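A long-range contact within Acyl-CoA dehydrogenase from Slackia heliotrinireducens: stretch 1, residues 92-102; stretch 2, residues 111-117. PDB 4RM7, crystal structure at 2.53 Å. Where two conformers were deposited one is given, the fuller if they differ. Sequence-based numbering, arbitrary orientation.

Stretch 1 92-102: NDLLQLQILEA
Stretch 2 111-117: PFRTEYQ

Two helical segments, 92-102 and 111-117, pack nearly antiparallel (157° between their N-to-C directions), their axes 11.1 Å apart at closest approach and in register at Leu97 and Arg113, whose CA atoms lie 7.5 Å apart. They bury 358 Å² between them, Tyr116 (78 Å²) and Leu97 (71 Å²) being most covered. Both are α-helix, phi/psi near -64/-42, although the second is kinked where the amides of Pro111 and Phe112 lack bonds to the preceding turn; proline has no N-H to give.

The CA-to-CB bond of Phe112 (chi1 m, -66°; chi2 -87°) points toward the first helix, and its CB lies 3.7 Å from CD2 of Leu100 (t, p); hydrocarbon suits this apolar contact.

The CA-to-CB bond of Arg113 (t, t, m, chi4 -71°) points sideways, but its end comes nearer. Glu101 (m, t, chi3 -15°) reaches back, and these long, oppositely charged side chains meet at a partly exposed site: OE2 accepts from Arg113 NH1 at 2.9 Å and from Arg113 NE at 3.3 Å, a salt bridge near the guanidinium plane. Arg113 NH2 also donates to Gln117 OE1 at 2.8 Å, one turn on.

Tyr116 (t, chi2 58°) is buried. Its CD2 packs 3.9 Å from CD2 of Leu97 (t, p), while its hydroxyl reaches a water, OH to water O 2.5 Å, which donates to Asp93 OD2 (water O to OD2 2.6 Å; Asp93 chi1 m). Tyrosine thus combines an apolar ring with a polar tip.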

# COMPACT_ATOMS: atom_id res chain seq x y z
N ASN A 92 -14.23 -6.07 -27.59
CA ASN A 92 -13.38 -5.61 -28.69
C ASN A 92 -14.19 -5.47 -30.00
O ASN A 92 -13.95 -4.55 -30.77
CB ASN A 92 -12.18 -6.54 -28.90
CG ASN A 92 -11.28 -6.10 -30.05
OD1 ASN A 92 -11.28 -6.71 -31.12
ND2 ASN A 92 -10.53 -5.03 -29.83
N ASP A 93 -15.15 -6.36 -30.23
CA ASP A 93 -16.05 -6.18 -31.38
C ASP A 93 -16.92 -4.92 -31.26
O ASP A 93 -17.07 -4.19 -32.24
CB ASP A 93 -16.98 -7.38 -31.56
CG ASP A 93 -16.23 -8.65 -31.85
OD1 ASP A 93 -15.10 -8.59 -32.36
OD2 ASP A 93 -16.80 -9.72 -31.55
N LEU A 94 -17.47 -4.68 -30.08
CA LEU A 94 -18.36 -3.53 -29.91
C LEU A 94 -17.63 -2.23 -30.22
O LEU A 94 -18.18 -1.34 -30.84
CB LEU A 94 -18.93 -3.46 -28.49
CG LEU A 94 -19.85 -4.61 -28.09
CD1 LEU A 94 -20.54 -4.32 -26.76
CD2 LEU A 94 -20.87 -4.91 -29.18
N LEU A 95 -16.37 -2.14 -29.81
CA LEU A 95 -15.62 -0.91 -30.02
C LEU A 95 -15.25 -0.76 -31.49
O LEU A 95 -15.28 0.34 -32.05
CB LEU A 95 -14.37 -0.90 -29.14
CG LEU A 95 -13.47 0.32 -29.35
CD1 LEU A 95 -14.13 1.58 -28.80
CD2 LEU A 95 -12.11 0.10 -28.73
N GLN A 96 -14.89 -1.88 -32.12
CA GLN A 96 -14.45 -1.88 -33.50
C GLN A 96 -15.59 -1.52 -34.42
O GLN A 96 -15.40 -0.89 -35.45
CB GLN A 96 -13.89 -3.25 -33.90
CG GLN A 96 -12.45 -3.46 -33.50
CD GLN A 96 -11.87 -4.69 -34.16
OE1 GLN A 96 -10.65 -4.91 -34.14
NE2 GLN A 96 -12.74 -5.50 -34.76
N LEU A 97 -16.78 -1.94 -34.01
CA LEU A 97 -18.00 -1.64 -34.74
C LEU A 97 -18.27 -0.16 -34.69
O LEU A 97 -18.53 0.49 -35.70
CB LEU A 97 -19.17 -2.40 -34.14
CG LEU A 97 -20.43 -2.32 -35.00
CD1 LEU A 97 -20.10 -2.73 -36.43
CD2 LEU A 97 -21.54 -3.17 -34.42
N GLN A 98 -18.19 0.37 -33.48
CA GLN A 98 -18.46 1.77 -33.23
C GLN A 98 -17.49 2.67 -33.99
O GLN A 98 -17.90 3.62 -34.66
CB GLN A 98 -18.39 2.05 -31.74
CG GLN A 98 -18.93 3.38 -31.34
CD GLN A 98 -19.17 3.46 -29.85
OE1 GLN A 98 -19.29 2.44 -29.17
NE2 GLN A 98 -19.21 4.69 -29.33
N ILE A 99 -16.20 2.35 -33.89
CA ILE A 99 -15.15 3.07 -34.59
C ILE A 99 -15.31 3.03 -36.11
O ILE A 99 -15.12 4.04 -36.79
CB ILE A 99 -13.77 2.52 -34.21
CG1 ILE A 99 -13.40 2.97 -32.81
CG2 ILE A 99 -12.71 2.97 -35.18
CD1 ILE A 99 -12.12 2.35 -32.32
N LEU A 100 -15.66 1.87 -36.65
CA LEU A 100 -15.93 1.78 -38.08
C LEU A 100 -17.07 2.71 -38.50
O LEU A 100 -16.94 3.43 -39.49
CB LEU A 100 -16.27 0.35 -38.50
CG LEU A 100 -16.53 0.29 -40.00
CD1 LEU A 100 -15.26 0.64 -40.72
CD2 LEU A 100 -17.05 -1.05 -40.47
N GLU A 101 -18.18 2.68 -37.76
CA GLU A 101 -19.34 3.51 -38.09
C GLU A 101 -18.98 4.99 -38.10
O GLU A 101 -19.38 5.73 -38.99
CB GLU A 101 -20.49 3.28 -37.11
CG GLU A 101 -21.24 1.97 -37.32
CD GLU A 101 -22.34 1.73 -36.28
OE1 GLU A 101 -22.36 2.41 -35.23
OE2 GLU A 101 -23.19 0.86 -36.52
N ALA A 102 -18.20 5.40 -37.11
CA ALA A 102 -17.81 6.80 -36.95
C ALA A 102 -17.02 7.33 -38.14
O ALA A 102 -17.23 8.47 -38.54
CB ALA A 102 -16.99 6.97 -35.66
N PRO A 111 -21.74 -3.48 -45.45
CA PRO A 111 -21.35 -4.89 -45.57
C PRO A 111 -20.83 -5.49 -44.27
O PRO A 111 -21.17 -6.62 -43.92
CB PRO A 111 -20.24 -4.86 -46.63
CG PRO A 111 -19.85 -3.42 -46.79
CD PRO A 111 -21.09 -2.65 -46.48
N PHE A 112 -20.04 -4.72 -43.54
CA PHE A 112 -19.43 -5.21 -42.30
C PHE A 112 -20.44 -5.39 -41.18
O PHE A 112 -20.33 -6.34 -40.41
CB PHE A 112 -18.33 -4.28 -41.85
CG PHE A 112 -17.16 -4.24 -42.76
CD1 PHE A 112 -16.13 -5.16 -42.63
CD2 PHE A 112 -17.08 -3.29 -43.77
CE1 PHE A 112 -15.05 -5.14 -43.48
CE2 PHE A 112 -16.00 -3.26 -44.64
CZ PHE A 112 -14.98 -4.18 -44.49
N ARG A 113 -21.40 -4.48 -41.08
CA ARG A 113 -22.42 -4.61 -40.05
C ARG A 113 -23.24 -5.86 -40.33
O ARG A 113 -23.53 -6.65 -39.43
CB ARG A 113 -23.34 -3.38 -39.98
CG ARG A 113 -24.62 -3.66 -39.17
CD ARG A 113 -25.39 -2.40 -38.77
NE ARG A 113 -24.84 -1.75 -37.58
CZ ARG A 113 -24.92 -2.23 -36.33
NH1 ARG A 113 -24.39 -1.54 -35.32
NH2 ARG A 113 -25.50 -3.40 -36.08
N THR A 114 -23.60 -6.03 -41.59
CA THR A 114 -24.44 -7.15 -42.00
C THR A 114 -23.76 -8.47 -41.70
O THR A 114 -24.39 -9.40 -41.20
CB THR A 114 -24.78 -7.06 -43.49
OG1 THR A 114 -25.78 -6.05 -43.66
CG2 THR A 114 -25.31 -8.40 -44.00
N GLU A 115 -22.47 -8.55 -41.97
CA GLU A 115 -21.74 -9.76 -41.69
C GLU A 115 -21.74 -10.05 -40.18
O GLU A 115 -21.88 -11.20 -39.75
CB GLU A 115 -20.31 -9.66 -42.22
CG GLU A 115 -19.48 -10.87 -41.87
CD GLU A 115 -18.05 -10.75 -42.32
OE1 GLU A 115 -17.17 -11.18 -41.55
OE2 GLU A 115 -17.81 -10.24 -43.44
N TYR A 116 -21.59 -9.00 -39.39
CA TYR A 116 -21.55 -9.14 -37.94
C TYR A 116 -22.89 -9.63 -37.40
O TYR A 116 -22.94 -10.48 -36.50
CB TYR A 116 -21.16 -7.81 -37.29
CG TYR A 116 -21.10 -7.84 -35.78
CD1 TYR A 116 -20.26 -8.73 -35.12
CD2 TYR A 116 -21.89 -6.98 -35.01
CE1 TYR A 116 -20.20 -8.75 -33.74
CE2 TYR A 116 -21.84 -7.00 -33.63
CZ TYR A 116 -21.00 -7.89 -33.00
OH TYR A 116 -20.95 -7.90 -31.63
N GLN A 117 -23.99 -9.12 -37.95
CA GLN A 117 -25.32 -9.52 -37.50
C GLN A 117 -25.67 -10.93 -37.96
O GLN A 117 -26.40 -11.65 -37.28
CB GLN A 117 -26.36 -8.52 -37.98
CG GLN A 117 -26.16 -7.16 -37.31
CD GLN A 117 -27.07 -6.07 -37.84
OE1 GLN A 117 -27.43 -5.14 -37.11
NE2 GLN A 117 -27.43 -6.16 -39.11
O HOH W 1 -19.24 -9.42 -30.70